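Local structure of Sts-2 protein (Mus musculus, 3D4I) at residues A[6-11]-A[192-197]; A[118-123]-A[155-160]; A[22-27]-A[44-49]. The protein probably interferes with CBL-mediated down-regulation of receptor tyrosine kinases, and carries in this chain its 2H-phosphatase domain, of the histidine phosphatase superfamily, with acid-dependent phosphatase activity. All coordinates share one frame; numbering follows the deposited sequence.

Contact 1 of 3, residues A[6-11]-A[192-197]; sequences TISRRG and QDMGIT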
ATOM      1  N   THR A   6      29.533   0.340  23.154  1.00 37.05           N
ATOM      2  CA  THR A   6      28.725   1.544  22.955  1.00 37.61           C
ATOM      3  C   THR A   6      29.018   2.283  21.627  1.00 38.09           C
ATOM      4  O   THR A   6      28.156   2.990  21.099  1.00 38.79           O
ATOM      5  CB  THR A   6      28.858   2.506  24.170  1.00 37.90           C
ATOM      6  OG1 THR A   6      30.241   2.797  24.414  1.00 38.34           O
ATOM      7  CG2 THR A   6      28.257   1.865  25.421  1.00 37.49           C
ATOM      8  N   ILE A   7      30.223   2.102  21.085  1.00 38.14           N
ATOM      9  CA  ILE A   7      30.590   2.716  19.805  1.00 37.80           C
ATOM     10  C   ILE A   7      29.603   2.293  18.709  1.00 37.07           C
ATOM     11  O   ILE A   7      29.173   1.135  18.658  1.00 37.06           O
ATOM     12  CB  ILE A   7      32.056   2.393  19.390  1.00 37.77           C
ATOM     13  CG1 ILE A   7      32.334   0.887  19.467  1.00 38.08           C
ATOM     14  CG2 ILE A   7      33.050   3.176  20.264  1.00 38.79           C
ATOM     15  CD1 ILE A   7      33.565   0.436  18.698  1.00 38.30           C
ATOM     16  N   SER A   8      29.227   3.236  17.849  1.00 35.95           N
ATOM     17  CA  SER A   8      28.269   2.946  16.779  1.00 35.04           C
ATOM     18  C   SER A   8      28.909   2.016  15.757  1.00 33.78           C
ATOM     19  O   SER A   8      30.135   2.011  15.593  1.00 33.44           O
ATOM     20  CB  SER A   8      27.771   4.244  16.126  1.00 35.25           C
ATOM     21  OG  SER A   8      28.864   5.085  15.820  1.00 35.98           O
ATOM     22  N   ARG A   9      28.080   1.216  15.080  1.00 32.23           N
ATOM     23  CA  ARG A   9      28.595   0.209  14.155  1.00 30.63           C
ATOM     24  C   ARG A   9      28.097   0.478  12.754  1.00 29.11           C
ATOM     25  O   ARG A   9      26.921   0.821  12.557  1.00 28.71           O
ATOM     26  CB  ARG A   9      28.174  -1.196  14.596  1.00 31.16           C
ATOM     27  CG  ARG A   9      28.939  -1.700  15.812  1.00 33.75           C
ATOM     28  CD  ARG A   9      28.294  -2.931  16.431  1.00 37.98           C
ATOM     29  NE  ARG A   9      29.008  -3.300  17.658  1.00 41.82           N
ATOM     30  CZ  ARG A   9      29.713  -4.422  17.829  1.00 43.09           C
ATOM     31  NH1 ARG A   9      29.787  -5.333  16.867  1.00 42.43           N
ATOM     32  NH2 ARG A   9      30.330  -4.644  18.985  1.00 43.29           N
ATOM     33  N   ARG A  10      29.005   0.346  11.799  1.00 26.64           N
ATOM     34  CA  ARG A  10      28.671   0.388  10.391  1.00 25.71           C
ATOM     35  C   ARG A  10      27.619  -0.676  10.044  1.00 23.89           C
ATOM     36  O   ARG A  10      27.737  -1.838  10.448  1.00 22.57           O
ATOM     37  CB  ARG A  10      29.930   0.153   9.563  1.00 26.14           C
ATOM     38  CG  ARG A  10      29.850   0.810   8.225  1.00 28.68           C
ATOM     39  CD  ARG A  10      31.062   0.572   7.411  1.00 32.69           C
ATOM     40  NE  ARG A  10      30.806   1.071   6.067  1.00 34.28           N
ATOM     41  CZ  ARG A  10      31.625   0.925   5.033  1.00 34.10           C
ATOM     42  NH1 ARG A  10      32.769   0.271   5.172  1.00 29.88           N
ATOM     43  NH2 ARG A  10      31.273   1.430   3.847  1.00 35.04           N
ATOM     44  N   GLY A  11      26.616  -0.292   9.255  1.00 22.71           N
ATOM     45  CA  GLY A  11      25.570  -1.239   8.852  1.00 21.13           C
ATOM     46  C   GLY A  11      25.387  -1.332   7.347  1.00 20.51           C
ATOM     47  O   GLY A  11      25.625  -0.356   6.617  1.00 20.26           O
ATOM     48  N   GLN A 192      35.668   4.070   6.890  1.00 42.01           N
ATOM     49  CA  GLN A 192      35.553   4.637   8.240  1.00 41.23           C
ATOM     50  C   GLN A 192      34.100   4.979   8.626  1.00 40.83           C
ATOM     51  O   GLN A 192      33.802   5.212   9.798  1.00 41.16           O
ATOM     52  CB  GLN A 192      36.450   5.884   8.365  1.00 41.07           C
ATOM     53  CG  GLN A 192      37.766   5.672   9.109  1.00 40.51           C
ATOM     54  CD  GLN A 192      38.534   4.437   8.682  1.00 40.70           C
ATOM     55  OE1 GLN A 192      39.154   4.411   7.613  1.00 40.79           O
ATOM     56  NE2 GLN A 192      38.520   3.410   9.531  1.00 40.24           N
ATOM     57  N   ASP A 193      33.208   5.000   7.637  1.00 39.86           N
ATOM     58  CA  ASP A 193      31.782   5.328   7.835  1.00 38.88           C
ATOM     59  C   ASP A 193      31.129   4.560   8.982  1.00 37.55           C
ATOM     60  O   ASP A 193      31.373   3.355   9.131  1.00 37.46           O
ATOM     61  CB  ASP A 193      31.008   5.046   6.547  1.00 39.80           C
ATOM     62  CG  ASP A 193      29.629   5.660   6.549  1.00 41.10           C
ATOM     63  OD1 ASP A 193      29.442   6.728   7.168  1.00 42.06           O
ATOM     64  OD2 ASP A 193      28.734   5.072   5.907  1.00 44.11           O
ATOM     65  N   MET A 194      30.300   5.240   9.781  1.00 35.08           N
ATOM     66  CA  MET A 194      29.636   4.577  10.921  1.00 33.61           C
ATOM     67  C   MET A 194      28.098   4.515  10.914  1.00 31.94           C
ATOM     68  O   MET A 194      27.474   4.124  11.916  1.00 33.41           O
ATOM     69  CB  MET A 194      30.184   5.095  12.262  1.00 33.56           C
ATOM     70  CG  MET A 194      31.621   4.648  12.500  1.00 33.70           C
ATOM     71  SD  MET A 194      32.517   5.461  13.842  0.50 34.04           S
ATOM     72  CE  MET A 194      32.774   4.073  14.959  0.50 33.43           C
ATOM     73  N   GLY A 195      27.490   4.858   9.790  1.00 29.54           N
ATOM     74  CA  GLY A 195      26.045   4.700   9.648  1.00 26.66           C
ATOM     75  C   GLY A 195      25.685   3.520   8.760  1.00 24.87           C
ATOM     76  O   GLY A 195      26.501   2.594   8.543  1.00 23.90           O
ATOM     77  N   ILE A 196      24.453   3.548   8.260  1.00 22.83           N
ATOM     78  CA  ILE A 196      23.922   2.468   7.436  1.00 21.85           C
ATOM     79  C   ILE A 196      23.964   2.796   5.950  1.00 20.78           C
ATOM     80  O   ILE A 196      23.527   3.859   5.525  1.00 20.67           O
ATOM     81  CB  ILE A 196      22.466   2.110   7.848  1.00 21.85           C
ATOM     82  CG1 ILE A 196      22.390   1.760   9.343  1.00 22.91           C
ATOM     83  CG2 ILE A 196      21.880   0.979   6.945  1.00 21.97           C
ATOM     84  CD1 ILE A 196      20.966   1.463   9.841  1.00 22.61           C
ATOM     85  N   THR A 197      24.481   1.856   5.167  1.00 20.31           N
ATOM     86  CA  THR A 197      24.397   1.907   3.721  1.00 18.91           C
ATOM     87  C   THR A 197      23.231   1.036   3.239  1.00 18.50           C
ATOM     88  O   THR A 197      23.129  -0.137   3.600  1.00 17.36           O
ATOM     89  CB  THR A 197      25.701   1.387   3.077  1.00 19.67           C
ATOM     90  OG1 THR A 197      26.779   2.254   3.448  1.00 19.82           O
ATOM     91  CG2 THR A 197      25.588   1.343   1.537  1.00 18.88           C
TER
HETATM   92  O   HOH W   1      27.915   2.265   5.928  1.00 30.99           O
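The guanidinium of R10 meets D193 obliquely through the latter's carbonyl oxygen, and a water lies in the guanidinium plane at its NE edge. The carboxylate of D193 is turned 69° from that plane, and R10 NE stays 4.5 Å from D193 OD2, beyond a salt bridge. The water fills this gap: it accepts from R10 NE at 3.1 Å and donates to D193 OD2 at 2.9 Å, while it also takes the hydroxyl proton of T197 OG1 and gives its second one to G195 O. The two side chains cross at about a right angle. R10 CG is anti to the backbone N (chi1 -152°), which brings it to 3.1 Å from D193 O, and the extended chain beyond keeps its methylene portion beside that carbonyl. R10 NH1 continues to the carbonyl of I187, and D193 OD2 has a second donor in T90 OG1.

Next to this polar cluster the backbones meet at one parallel bridge, G11 with I196. G11 N gives a nearly straight bond (173°) to G195 O at 3.0 Å, and G11 O receives T197 N at 2.9 Å. I196 CA adds a CH...O contact to G11 O at 3.4 Å. Nearer the chain start, M194 CB passes S8 OG; the placing of the M194 thioether is less certain, since that residue has two conformers.

With two donors and two acceptors, the water has a full set of partners. It links R10 and D193 by hydrogen bonds and probably moderates the interaction of their opposite charges, and G195 O is gripped both by it and by G11 N.

Contact 2 of 3, residues A[118-123]-A[155-160]; sequences KIRVEP and LDYRPA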
ATOM      1  N   LYS A 118      22.916  10.951  -3.047  1.00 25.20           N
ATOM      2  CA  LYS A 118      22.708  10.498  -4.409  1.00 25.86           C
ATOM      3  C   LYS A 118      22.665   8.984  -4.470  1.00 25.18           C
ATOM      4  O   LYS A 118      23.447   8.294  -3.797  1.00 25.71           O
ATOM      5  CB  LYS A 118      23.825  10.985  -5.349  1.00 26.34           C
ATOM      6  CG  LYS A 118      24.140  12.461  -5.271  1.00 29.01           C
ATOM      7  CD  LYS A 118      24.985  12.900  -6.462  1.00 30.03           C
ATOM      8  CE  LYS A 118      25.647  14.230  -6.175  1.00 33.36           C
ATOM      9  NZ  LYS A 118      24.642  15.300  -5.879  1.00 36.27           N
ATOM     10  N   ILE A 119      21.781   8.472  -5.318  1.00 24.16           N
ATOM     11  CA  ILE A 119      21.661   7.040  -5.527  1.00 22.79           C
ATOM     12  C   ILE A 119      22.808   6.592  -6.393  1.00 22.59           C
ATOM     13  O   ILE A 119      22.981   7.093  -7.508  1.00 22.03           O
ATOM     14  CB  ILE A 119      20.315   6.661  -6.186  1.00 22.71           C
ATOM     15  CG1 ILE A 119      19.132   7.031  -5.266  1.00 21.84           C
ATOM     16  CG2 ILE A 119      20.300   5.164  -6.574  1.00 22.89           C
ATOM     17  CD1 ILE A 119      17.783   7.158  -6.007  1.00 22.24           C
ATOM     18  N   ARG A 120      23.587   5.642  -5.879  1.00 22.07           N
ATOM     19  CA  ARG A 120      24.691   5.072  -6.630  1.00 22.17           C
ATOM     20  C   ARG A 120      24.221   3.837  -7.364  1.00 22.25           C
ATOM     21  O   ARG A 120      23.946   2.810  -6.739  1.00 20.76           O
ATOM     22  CB  ARG A 120      25.841   4.737  -5.691  1.00 22.58           C
ATOM     23  CG  ARG A 120      26.588   5.990  -5.285  1.00 25.17           C
ATOM     24  CD  ARG A 120      27.141   5.897  -3.890  1.00 32.06           C
ATOM     25  NE  ARG A 120      28.033   7.022  -3.625  1.00 33.80           N
ATOM     26  CZ  ARG A 120      28.728   7.179  -2.507  1.00 36.83           C
ATOM     27  NH1 ARG A 120      28.626   6.293  -1.530  1.00 38.70           N
ATOM     28  NH2 ARG A 120      29.528   8.230  -2.374  1.00 38.16           N
ATOM     29  N   VAL A 121      24.128   3.940  -8.686  1.00 21.25           N
ATOM     30  CA  VAL A 121      23.629   2.808  -9.460  1.00 21.22           C
ATOM     31  C   VAL A 121      24.766   1.822  -9.690  1.00 21.51           C
ATOM     32  O   VAL A 121      25.810   2.162 -10.283  1.00 21.38           O
ATOM     33  CB  VAL A 121      22.938   3.236 -10.781  1.00 21.18           C
ATOM     34  CG1 VAL A 121      22.454   2.003 -11.576  1.00 20.33           C
ATOM     35  CG2 VAL A 121      21.769   4.155 -10.500  1.00 21.40           C
ATOM     36  N   GLU A 122      24.559   0.613  -9.183  1.00 20.77           N
ATOM     37  CA  GLU A 122      25.560  -0.443  -9.222  1.00 20.83           C
ATOM     38  C   GLU A 122      25.023  -1.662  -9.962  1.00 20.06           C
ATOM     39  O   GLU A 122      24.325  -2.486  -9.380  1.00 20.31           O
ATOM     40  CB  GLU A 122      26.003  -0.836  -7.798  1.00 20.06           C
ATOM     41  CG  GLU A 122      27.087  -1.962  -7.742  1.00 21.13           C
ATOM     42  CD  GLU A 122      28.299  -1.669  -8.638  1.00 21.89           C
ATOM     43  OE1 GLU A 122      29.011  -0.707  -8.332  1.00 21.10           O
ATOM     44  OE2 GLU A 122      28.531  -2.398  -9.641  1.00 21.31           O
ATOM     45  N   PRO A 123      25.337  -1.787 -11.257  1.00 20.36           N
ATOM     46  CA  PRO A 123      24.985  -3.032 -11.949  1.00 20.48           C
ATOM     47  C   PRO A 123      25.541  -4.311 -11.342  1.00 20.21           C
ATOM     48  O   PRO A 123      25.004  -5.374 -11.605  1.00 20.99           O
ATOM     49  CB  PRO A 123      25.543  -2.817 -13.361  1.00 20.13           C
ATOM     50  CG  PRO A 123      25.483  -1.346 -13.527  1.00 20.07           C
ATOM     51  CD  PRO A 123      25.920  -0.805 -12.190  1.00 20.27           C
ATOM     52  N   LEU A 155      26.216  10.746 -10.869  1.00 32.83           N
ATOM     53  CA  LEU A 155      26.872  10.738 -12.177  1.00 33.13           C
ATOM     54  C   LEU A 155      28.383  10.489 -12.087  1.00 33.14           C
ATOM     55  O   LEU A 155      29.012  10.106 -13.082  1.00 33.55           O
ATOM     56  CB  LEU A 155      26.564  12.031 -12.949  1.00 33.21           C
ATOM     57  CG  LEU A 155      25.082  12.391 -13.104  1.00 33.00           C
ATOM     58  CD1 LEU A 155      24.921  13.700 -13.847  1.00 33.70           C
ATOM     59  CD2 LEU A 155      24.281  11.289 -13.805  1.00 33.13           C
ATOM     60  N   ASP A 156      28.946  10.698 -10.895  1.00 32.90           N
ATOM     61  CA  ASP A 156      30.367  10.480 -10.628  1.00 32.70           C
ATOM     62  C   ASP A 156      30.688   9.064 -10.208  1.00 31.81           C
ATOM     63  O   ASP A 156      31.863   8.668 -10.212  1.00 31.86           O
ATOM     64  CB  ASP A 156      30.870  11.413  -9.523  1.00 33.43           C
ATOM     65  CG  ASP A 156      30.774  12.867  -9.894  1.00 35.72           C
ATOM     66  OD1 ASP A 156      30.886  13.193 -11.104  1.00 37.94           O
ATOM     67  OD2 ASP A 156      30.599  13.689  -8.960  1.00 38.76           O
ATOM     68  N   TYR A 157      29.663   8.299  -9.823  1.00 30.12           N
ATOM     69  CA  TYR A 157      29.895   6.965  -9.290  1.00 28.81           C
ATOM     70  C   TYR A 157      30.482   6.079 -10.367  1.00 28.57           C
ATOM     71  O   TYR A 157      30.037   6.117 -11.518  1.00 29.06           O
ATOM     72  CB  TYR A 157      28.608   6.342  -8.710  1.00 27.91           C
ATOM     73  CG  TYR A 157      28.826   4.965  -8.135  1.00 26.99           C
ATOM     74  CD1 TYR A 157      29.718   4.767  -7.082  1.00 26.37           C
ATOM     75  CD2 TYR A 157      28.153   3.860  -8.646  1.00 24.39           C
ATOM     76  CE1 TYR A 157      29.941   3.513  -6.559  1.00 25.81           C
ATOM     77  CE2 TYR A 157      28.359   2.587  -8.116  1.00 25.72           C
ATOM     78  CZ  TYR A 157      29.263   2.430  -7.071  1.00 26.13           C
ATOM     79  OH  TYR A 157      29.486   1.189  -6.547  1.00 26.14           O
ATOM     80  N   ARG A 158      31.497   5.307  -9.989  1.00 27.24           N
ATOM     81  CA  ARG A 158      32.134   4.377 -10.896  1.00 27.16           C
ATOM     82  C   ARG A 158      31.842   2.971 -10.420  1.00 26.03           C
ATOM     83  O   ARG A 158      32.489   2.499  -9.487  1.00 25.88           O
ATOM     84  CB  ARG A 158      33.649   4.624 -10.945  1.00 26.86           C
ATOM     85  CG  ARG A 158      34.010   5.991 -11.483  1.00 29.82           C
ATOM     86  CD  ARG A 158      34.404   5.912 -12.934  1.00 34.80           C
ATOM     87  NE  ARG A 158      35.744   6.487 -13.112  1.00 41.55           N
ATOM     88  CZ  ARG A 158      36.881   5.809 -12.951  1.00 43.49           C
ATOM     89  NH1 ARG A 158      36.864   4.521 -12.616  1.00 44.80           N
ATOM     90  NH2 ARG A 158      38.042   6.420 -13.127  1.00 43.90           N
ATOM     91  N   PRO A 159      30.872   2.294 -11.073  1.00 25.67           N
ATOM     92  CA  PRO A 159      30.383   1.019 -10.557  1.00 25.12           C
ATOM     93  C   PRO A 159      31.464  -0.038 -10.589  1.00 24.94           C
ATOM     94  O   PRO A 159      32.370   0.031 -11.439  1.00 24.88           O
ATOM     95  CB  PRO A 159      29.232   0.656 -11.518  1.00 24.41           C
ATOM     96  CG  PRO A 159      29.540   1.385 -12.789  1.00 26.23           C
ATOM     97  CD  PRO A 159      30.211   2.668 -12.341  1.00 25.65           C
ATOM     98  N   ALA A 160      31.388  -0.983  -9.651  1.00 24.02           N
ATOM     99  CA  ALA A 160      32.275  -2.149  -9.623  1.00 24.25           C
ATOM    100  C   ALA A 160      32.124  -2.999 -10.872  1.00 24.61           C
ATOM    101  O   ALA A 160      33.098  -3.571 -11.361  1.00 23.87           O
ATOM    102  CB  ALA A 160      32.008  -2.992  -8.389  1.00 23.81           C
TER
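R120 to P123 and Y157 to A160 run in broadly the same direction, the CA lines 120 to 123 and 157 to 160 being 33° apart, with E122 facing P159 across a CA-CA distance of 5.2 Å. The two meet mainly through the side chains of R120, E122 and Y157, with A160 N as a main-chain donor. A chi1 of -179° sets Y157 CG anti to the backbone N, and the ring lies against R120 and V121. R120 CB lies over the centre of one face, 3.9 Å from the ring centroid, in a CH-pi contact; R120 CG lies over the same face, nearest Y157 CG and CD1. The opposite face, toward its rim, carries the backbone N of P159. At the edge, in the ring plane, V121 O comes within 3.3 Å of Y157 CD2.

The phenol ends on E122. Y157 OH donates to E122 OE1 at 2.6 Å, on that oxygen's anti lone pair, and the carboxylate stands almost upright to the ring at 82°. The same oxygen takes A160 N from the syn side at 2.7 Å, so a single oxygen holds two donors of the loop. E122 OE2 receives the amides of G124 and L161. Four donors around one buried carboxylate would be expected to favour its ionised form. Beside it, P123 CD rests on P159 CB at 3.7 Å, and helix 172-187 adds S182 and Q185 against E122, Y157 and A160.

Strand 119-121 is an outermost strand of the mixed sheet of this histidine phosphatase fold, hydrogen-bonded to strand 89-94. The loop 155-160 packs against it without adding a strand, joining the sheet edge to the connection that leads into helix 172-187.

Contact 3 of 3, residues A[22-27]-A[44-49]; sequences DQVFGK and DLNFPR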
ATOM      1  N   ASP A  22       4.220  -6.042 -13.127  1.00 17.38           N
ATOM      2  CA  ASP A  22       4.028  -7.331 -13.816  1.00 18.04           C
ATOM      3  C   ASP A  22       3.809  -8.530 -12.888  1.00 18.75           C
ATOM      4  O   ASP A  22       3.378  -9.573 -13.361  1.00 18.37           O
ATOM      5  CB  ASP A  22       5.147  -7.630 -14.825  1.00 18.85           C
ATOM      6  CG  ASP A  22       6.526  -7.703 -14.187  1.00 19.17           C
ATOM      7  OD1 ASP A  22       6.781  -7.001 -13.191  1.00 18.95           O
ATOM      8  OD2 ASP A  22       7.377  -8.449 -14.705  1.00 22.13           O
ATOM      9  N   GLN A  23       4.078  -8.390 -11.586  1.00 19.07           N
ATOM     10  CA  GLN A  23       3.804  -9.490 -10.634  1.00 19.97           C
ATOM     11  C   GLN A  23       2.287  -9.644 -10.504  1.00 19.42           C
ATOM     12  O   GLN A  23       1.759 -10.762 -10.321  1.00 19.88           O
ATOM     13  CB  GLN A  23       4.322  -9.198  -9.201  1.00 20.98           C
ATOM     14  CG  GLN A  23       4.347 -10.454  -8.337  0.50 21.26           C
ATOM     15  CD  GLN A  23       4.629 -10.196  -6.874  0.50 21.97           C
ATOM     16  OE1 GLN A  23       5.487  -9.388  -6.515  0.50 26.44           O
ATOM     17  NE2 GLN A  23       3.923 -10.916  -6.012  0.50 26.85           N
ATOM     18  N   VAL A  24       1.587  -8.511 -10.549  1.00 17.22           N
ATOM     19  CA  VAL A  24       0.143  -8.507 -10.392  1.00 17.05           C
ATOM     20  C   VAL A  24      -0.572  -8.752 -11.734  1.00 16.45           C
ATOM     21  O   VAL A  24      -1.504  -9.544 -11.817  1.00 15.71           O
ATOM     22  CB  VAL A  24      -0.355  -7.174  -9.743  1.00 16.88           C
ATOM     23  CG1 VAL A  24      -1.906  -7.114  -9.684  1.00 17.31           C
ATOM     24  CG2 VAL A  24       0.133  -7.091  -8.329  1.00 16.18           C
ATOM     25  N   PHE A  25      -0.155  -8.027 -12.759  1.00 16.12           N
ATOM     26  CA  PHE A  25      -0.917  -7.979 -13.995  1.00 17.28           C
ATOM     27  C   PHE A  25      -0.418  -8.968 -15.035  1.00 18.09           C
ATOM     28  O   PHE A  25      -1.065  -9.171 -16.078  1.00 19.43           O
ATOM     29  CB  PHE A  25      -0.992  -6.546 -14.511  1.00 15.93           C
ATOM     30  CG  PHE A  25      -1.756  -5.638 -13.568  1.00 14.78           C
ATOM     31  CD1 PHE A  25      -3.145  -5.737 -13.480  1.00 14.83           C
ATOM     32  CD2 PHE A  25      -1.084  -4.785 -12.709  1.00 15.18           C
ATOM     33  CE1 PHE A  25      -3.873  -4.952 -12.601  1.00 14.55           C
ATOM     34  CE2 PHE A  25      -1.801  -3.970 -11.808  1.00 14.39           C
ATOM     35  CZ  PHE A  25      -3.210  -4.073 -11.754  1.00 14.68           C
ATOM     36  N   GLY A  26       0.710  -9.596 -14.741  1.00 18.44           N
ATOM     37  CA  GLY A  26       1.229 -10.685 -15.583  1.00 20.28           C
ATOM     38  C   GLY A  26       2.085 -10.226 -16.747  1.00 22.12           C
ATOM     39  O   GLY A  26       2.399  -9.035 -16.879  1.00 21.09           O
ATOM     40  N   LYS A  27       2.497 -11.181 -17.591  1.00 23.66           N
ATOM     41  CA  LYS A  27       3.463 -10.872 -18.648  1.00 25.86           C
ATOM     42  C   LYS A  27       2.928  -9.889 -19.720  1.00 24.79           C
ATOM     43  O   LYS A  27       3.712  -9.175 -20.330  1.00 26.51           O
ATOM     44  CB  LYS A  27       4.088 -12.162 -19.270  1.00 26.07           C
ATOM     45  CG  LYS A  27       3.114 -13.240 -19.755  1.00 28.25           C
ATOM     46  CD  LYS A  27       3.890 -14.557 -20.134  1.00 28.16           C
ATOM     47  CE  LYS A  27       2.990 -15.682 -20.727  1.00 30.10           C
ATOM     48  NZ  LYS A  27       3.808 -16.940 -21.178  1.00 31.21           N
ATOM     49  N   ASP A  44      -6.058   0.162 -14.301  1.00 17.67           N
ATOM     50  CA  ASP A  44      -6.336  -0.266 -12.915  1.00 17.11           C
ATOM     51  C   ASP A  44      -5.526   0.691 -12.051  1.00 16.43           C
ATOM     52  O   ASP A  44      -4.494   1.179 -12.482  1.00 16.27           O
ATOM     53  CB  ASP A  44      -5.885  -1.723 -12.731  1.00 17.07           C
ATOM     54  CG  ASP A  44      -6.156  -2.299 -11.331  1.00 19.02           C
ATOM     55  OD1 ASP A  44      -5.481  -1.914 -10.334  1.00 15.98           O
ATOM     56  OD2 ASP A  44      -6.982  -3.237 -11.247  1.00 19.76           O
ATOM     57  N   LEU A  45      -5.997   0.989 -10.846  1.00 15.17           N
ATOM     58  CA  LEU A  45      -5.330   1.999 -10.047  1.00 14.37           C
ATOM     59  C   LEU A  45      -3.974   1.532  -9.554  1.00 14.51           C
ATOM     60  O   LEU A  45      -3.184   2.351  -9.091  1.00 14.74           O
ATOM     61  CB  LEU A  45      -6.187   2.467  -8.863  1.00 14.92           C
ATOM     62  CG  LEU A  45      -7.584   3.007  -9.197  1.00 15.00           C
ATOM     63  CD1 LEU A  45      -8.213   3.527  -7.932  1.00 14.93           C
ATOM     64  CD2 LEU A  45      -7.492   4.161 -10.224  1.00 13.34           C
ATOM     65  N   ASN A  46      -3.683   0.239  -9.662  1.00 13.92           N
ATOM     66  CA  ASN A  46      -2.359  -0.234  -9.220  1.00 15.07           C
ATOM     67  C   ASN A  46      -1.270  -0.053 -10.271  1.00 15.47           C
ATOM     68  O   ASN A  46      -0.099  -0.290  -9.974  1.00 15.24           O
ATOM     69  CB  ASN A  46      -2.420  -1.689  -8.749  1.00 14.72           C
ATOM     70  CG  ASN A  46      -1.293  -2.061  -7.791  1.00 15.60           C
ATOM     71  OD1 ASN A  46      -0.887  -1.272  -6.952  1.00 13.87           O
ATOM     72  ND2 ASN A  46      -0.809  -3.305  -7.903  1.00 11.75           N
ATOM     73  N   PHE A  47      -1.645   0.329 -11.503  1.00 16.20           N
ATOM     74  CA  PHE A  47      -0.664   0.876 -12.458  1.00 16.23           C
ATOM     75  C   PHE A  47      -0.294   2.260 -11.976  1.00 17.08           C
ATOM     76  O   PHE A  47      -1.167   2.968 -11.476  1.00 16.14           O
ATOM     77  CB  PHE A  47      -1.223   0.957 -13.894  1.00 15.38           C
ATOM     78  CG  PHE A  47      -1.334  -0.377 -14.587  1.00 16.81           C
ATOM     79  CD1 PHE A  47      -2.390  -1.237 -14.313  1.00 17.65           C
ATOM     80  CD2 PHE A  47      -0.386  -0.770 -15.526  1.00 18.79           C
ATOM     81  CE1 PHE A  47      -2.520  -2.495 -14.996  1.00 18.07           C
ATOM     82  CE2 PHE A  47      -0.487  -2.000 -16.171  1.00 17.33           C
ATOM     83  CZ  PHE A  47      -1.561  -2.854 -15.930  1.00 17.47           C
ATOM     84  N   PRO A  48       1.004   2.647 -12.082  1.00 17.42           N
ATOM     85  CA  PRO A  48       1.399   3.967 -11.568  1.00 19.13           C
ATOM     86  C   PRO A  48       0.830   5.127 -12.397  1.00 21.14           C
ATOM     87  O   PRO A  48       0.456   4.941 -13.555  1.00 20.41           O
ATOM     88  CB  PRO A  48       2.943   3.939 -11.642  1.00 19.54           C
ATOM     89  CG  PRO A  48       3.263   2.863 -12.711  1.00 17.13           C
ATOM     90  CD  PRO A  48       2.135   1.886 -12.648  1.00 17.55           C
ATOM     91  N   ARG A  49       0.786   6.311 -11.799  1.00 24.15           N
ATOM     92  CA  ARG A  49       0.236   7.510 -12.442  1.00 27.19           C
ATOM     93  C   ARG A  49       0.920   7.810 -13.761  1.00 27.59           C
ATOM     94  O   ARG A  49       0.283   8.246 -14.714  1.00 28.14           O
ATOM     95  CB  ARG A  49       0.319   8.720 -11.484  1.00 27.14           C
ATOM     96  CG  ARG A  49      -1.035   9.215 -10.951  1.00 28.45           C
ATOM     97  CD  ARG A  49      -0.834  10.183  -9.770  1.00 30.24           C
ATOM     98  NE  ARG A  49      -1.717  11.352  -9.788  1.00 35.31           N
ATOM     99  CZ  ARG A  49      -1.558  12.416  -8.991  1.00 39.22           C
ATOM    100  NH1 ARG A  49      -0.552  12.451  -8.114  1.00 40.43           N
ATOM    101  NH2 ARG A  49      -2.388  13.458  -9.068  1.00 40.47           N
TER
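An Asx turn in the loop 44-49, set inside a type I beta turn from D44 to F47, forms the seat for F25 at the end of helix 21-25. F47 CE1 lies over the centre of one face of the F25 ring, 3.3 Å above its plane, and V24 CG1 lies over the centre of the opposite face. The two phenyl rings meet obliquely, with centroids 4.3 Å apart and planes at 31°. At the F25 edge, in plane, are D44 OD2 and N46 CB; F25 CZ approaches D44 OD1 to 3.4 Å. A chi1 of -64° sets F25 CG anti to the carbonyl carbon, on a side chain that points toward the loop from CA.

The turn is fixed by N46 N, which donates to the anti lone pair of D44 OD1 at 2.9 Å, and by the backbone bond from F47 N to D44 O. D44 OD2 is hydrogen-bonded to T259 OG1 of the second subunit, placing this aromatic cluster beside the dimer interface. V24 CG2 sits 3.9 Å from N46 ND2. That amide nitrogen is hydrogen-bonded to E19 OE1, and N46 OD1 accepts from C70 N.

In the fold
Contacts 1 and 2, both partly buried, reach the central mixed sheet, contact 1 at the start of its inner strands 11-16 and 196-201 and contact 2 at its edge strand 119-121; their centres are 21 Å apart and their nearest atoms about 7 Å apart. Contact 3 is buried but lies outside the sheet, on the opposite side of the chain's centre from both, about 38 Å from contact 1 between centres. The chemistry follows the place: main-chain bonds and a bridging water at the sheet end, a carboxylate that accepts several hydrogen bonds beside a ring in contact 2, and aromatic packing in contact 3, the only one touched by the second subunit.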